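Side-chain contact in beta-1,4-exocellulase (Thermobifida fusca, PDB 4B4H), which probably hydrolyses beta-1,4-glycosidic bonds of cellulose as an exo-acting cellobiohydrolase, this chain being its family 6 catalytic domain: residues N5-G9 with A10-V14. Sequence-based numbering, arbitrary orientation.
Sequences NPFEG and AKLYV
Phe-7 and Leu-12 meet across the bend that leads into strand 11-12, the methyl CD2 of Leu-12 lying 4.0 Å from CD1 of Phe-7. The methyl reaches the ring at its edge, close to the ring plane, and the two side chains cross at about a right angle. Both carry CG beside the backbone N and anti to the carbonyl carbon; chi1 of Leu-12 is -38°, and its CD2 end comes nearer the ring than its CB. Nearer the turn, CB of Ala-10 lies 3.6 Å from the carbonyl O of Pro-6, an oxygen that accepts from Thr-76 and Arg-128.

Ahead of Phe-7, Asn-5, with CG anti to its own nitrogen (chi1 -177°), turns OD1 to the N-H of Phe-7 at 3.1 Å; the donor sits well above the carbonyl plane. A water spans the second bend, donating to O of Phe-7 (3.0 Å) and O of Ala-10 (2.7 Å), and Gly-9 takes positive phi there. The segment exemplifies consecutive turns feeding a strand: an Asx turn at Asn-5 within a type I turn closed by Glu-8 N to Asn-5 O, then a type II turn from Phe-7 to Ala-10, lead into strand 11-12, parallel to strand 75-81 in the family 6 central sheet.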
ATOM      1  N   ASN A   5      10.043 -14.925  -9.082  1.00 11.84           N
ATOM      2  CA  ASN A   5       9.920 -14.080  -7.912  1.00 10.31           C
ATOM      3  C   ASN A   5      11.083 -13.111  -7.941  1.00  9.52           C
ATOM      4  O   ASN A   5      12.225 -13.503  -7.735  1.00  9.52           O
ATOM      5  CB  ASN A   5       9.973 -14.931  -6.641  1.00 10.20           C
ATOM      6  CG  ASN A   5       9.777 -14.116  -5.377  1.00  9.74           C
ATOM      7  OD1 ASN A   5       9.824 -12.874  -5.397  1.00  9.70           O
ATOM      8  ND2 ASN A   5       9.572 -14.809  -4.266  1.00  9.53           N
ATOM      9  N   PRO A   6      10.812 -11.836  -8.240  1.00  8.79           N
ATOM     10  CA  PRO A   6      11.954 -10.936  -8.405  1.00  8.47           C
ATOM     11  C   PRO A   6      12.753 -10.703  -7.125  1.00  8.51           C
ATOM     12  O   PRO A   6      13.894 -10.259  -7.193  1.00  8.17           O
ATOM     13  CB  PRO A   6      11.316  -9.624  -8.882  1.00  8.52           C
ATOM     14  CG  PRO A   6       9.856  -9.738  -8.531  1.00  8.44           C
ATOM     15  CD  PRO A   6       9.537 -11.194  -8.609  1.00  8.65           C
ATOM     16  N   PHE A   7      12.149 -10.985  -5.973  1.00  8.90           N
ATOM     17  CA  PHE A   7      12.812 -10.850  -4.679  1.00  9.36           C
ATOM     18  C   PHE A   7      13.700 -12.046  -4.333  1.00  9.98           C
ATOM     19  O   PHE A   7      14.568 -11.952  -3.461  1.00 10.58           O
ATOM     20  CB  PHE A   7      11.761 -10.611  -3.583  1.00  9.32           C
ATOM     21  CG  PHE A   7      11.011  -9.329  -3.759  1.00  9.17           C
ATOM     22  CD1 PHE A   7      11.510  -8.130  -3.242  1.00  9.11           C
ATOM     23  CD2 PHE A   7       9.806  -9.309  -4.460  1.00  8.81           C
ATOM     24  CE1 PHE A   7      10.810  -6.938  -3.415  1.00  9.17           C
ATOM     25  CE2 PHE A   7       9.112  -8.118  -4.644  1.00  8.72           C
ATOM     26  CZ  PHE A   7       9.613  -6.938  -4.119  1.00  8.96           C
ATOM     27  N   GLU A   8      13.489 -13.157  -5.032  1.00 10.66           N
ATOM     28  CA  GLU A   8      14.225 -14.395  -4.772  1.00 10.75           C
ATOM     29  C   GLU A   8      15.679 -14.284  -5.266  1.00 11.19           C
ATOM     30  O   GLU A   8      15.919 -13.914  -6.419  1.00 10.75           O
ATOM     31  CB  GLU A   8      13.497 -15.568  -5.412  1.00 11.25           C
ATOM     32  CG  GLU A   8      14.162 -16.917  -5.233  1.00 11.88           C
ATOM     33  CD  GLU A   8      13.263 -18.058  -5.664  1.00 12.51           C
ATOM     34  OE1 GLU A   8      12.470 -17.889  -6.609  1.00 13.65           O
ATOM     35  OE2 GLU A   8      13.358 -19.140  -5.059  1.00 12.13           O
ATOM     36  N   GLY A   9      16.630 -14.569  -4.374  1.00 11.34           N
ATOM     37  CA  GLY A   9      18.060 -14.514  -4.699  1.00 11.76           C
ATOM     38  C   GLY A   9      18.577 -13.155  -5.141  1.00 11.86           C
ATOM     39  O   GLY A   9      19.510 -13.065  -5.943  1.00 12.33           O
ATOM     40  N   ALA A  10      17.957 -12.097  -4.634  1.00 11.62           N
ATOM     41  CA  ALA A  10      18.332 -10.739  -4.975  1.00 11.52           C
ATOM     42  C   ALA A  10      18.681  -9.938  -3.728  1.00 11.39           C
ATOM     43  O   ALA A  10      18.074 -10.129  -2.676  1.00 11.78           O
ATOM     44  CB  ALA A  10      17.194 -10.064  -5.729  1.00 11.40           C
ATOM     45  N   LYS A  11      19.676  -9.059  -3.846  1.00 11.38           N
ATOM     46  CA  LYS A  11      19.870  -7.981  -2.885  1.00 11.29           C
ATOM     47  C   LYS A  11      18.722  -6.980  -3.056  1.00 10.94           C
ATOM     48  O   LYS A  11      18.135  -6.886  -4.136  1.00 10.75           O
ATOM     49  CB  LYS A  11      21.198  -7.255  -3.139  1.00 11.84           C
ATOM     50  CG  LYS A  11      22.443  -7.907  -2.543  1.00 12.55           C
ATOM     51  CD  LYS A  11      23.240  -8.642  -3.606  1.00 13.29           C
ATOM     52  CE  LYS A  11      24.727  -8.337  -3.508  1.00 13.55           C
ATOM     53  NZ  LYS A  11      25.578  -9.333  -4.220  1.00 14.31           N
ATOM     54  N   LEU A  12      18.406  -6.237  -2.006  1.00 10.77           N
ATOM     55  CA  LEU A  12      17.369  -5.213  -2.097  1.00 10.73           C
ATOM     56  C   LEU A  12      17.963  -3.803  -2.038  1.00 10.49           C
ATOM     57  O   LEU A  12      18.856  -3.523  -1.242  1.00 11.21           O
ATOM     58  CB  LEU A  12      16.292  -5.398  -1.011  1.00 10.55           C
ATOM     59  CG  LEU A  12      15.844  -6.825  -0.638  1.00 10.58           C
ATOM     60  CD1 LEU A  12      14.906  -6.794   0.569  1.00 10.61           C
ATOM     61  CD2 LEU A  12      15.217  -7.586  -1.807  1.00 10.71           C
ATOM     62  N   TYR A  13      17.442  -2.921  -2.890  1.00  9.91           N
ATOM     63  CA  TYR A  13      17.846  -1.509  -2.921  1.00  9.86           C
ATOM     64  C   TYR A  13      17.730  -0.839  -1.550  1.00  9.61           C
ATOM     65  O   TYR A  13      16.745  -1.052  -0.851  1.00  9.39           O
ATOM     66  CB  TYR A  13      16.951  -0.741  -3.900  1.00  9.96           C
ATOM     67  CG  TYR A  13      17.327   0.707  -4.087  1.00  9.94           C
ATOM     68  CD1 TYR A  13      18.565   1.056  -4.617  1.00  9.99           C
ATOM     69  CD2 TYR A  13      16.456   1.738  -3.710  1.00  9.51           C
ATOM     70  CE1 TYR A  13      18.922   2.376  -4.796  1.00 10.11           C
ATOM     71  CE2 TYR A  13      16.805   3.073  -3.886  1.00  9.87           C
ATOM     72  CZ  TYR A  13      18.057   3.379  -4.422  1.00  9.94           C
ATOM     73  OH  TYR A  13      18.461   4.680  -4.633  1.00 10.01           O
ATOM     74  N   VAL A  14      18.718  -0.019  -1.190  1.00  9.42           N
ATOM     75  CA  VAL A  14      18.611   0.854  -0.006  1.00  9.82           C
ATOM     76  C   VAL A  14      18.628   2.308  -0.488  1.00  9.95           C
ATOM     77  O   VAL A  14      19.574   2.752  -1.143  1.00 10.20           O
ATOM     78  CB  VAL A  14      19.729   0.597   1.045  1.00  9.72           C
ATOM     79  CG1 VAL A  14      19.554   1.482   2.274  1.00  9.86           C
ATOM     80  CG2 VAL A  14      19.727  -0.862   1.476  1.00  9.96           C
TER
HETATM   81  O   HOH W   1      15.910 -10.704  -1.139  1.00 18.85           O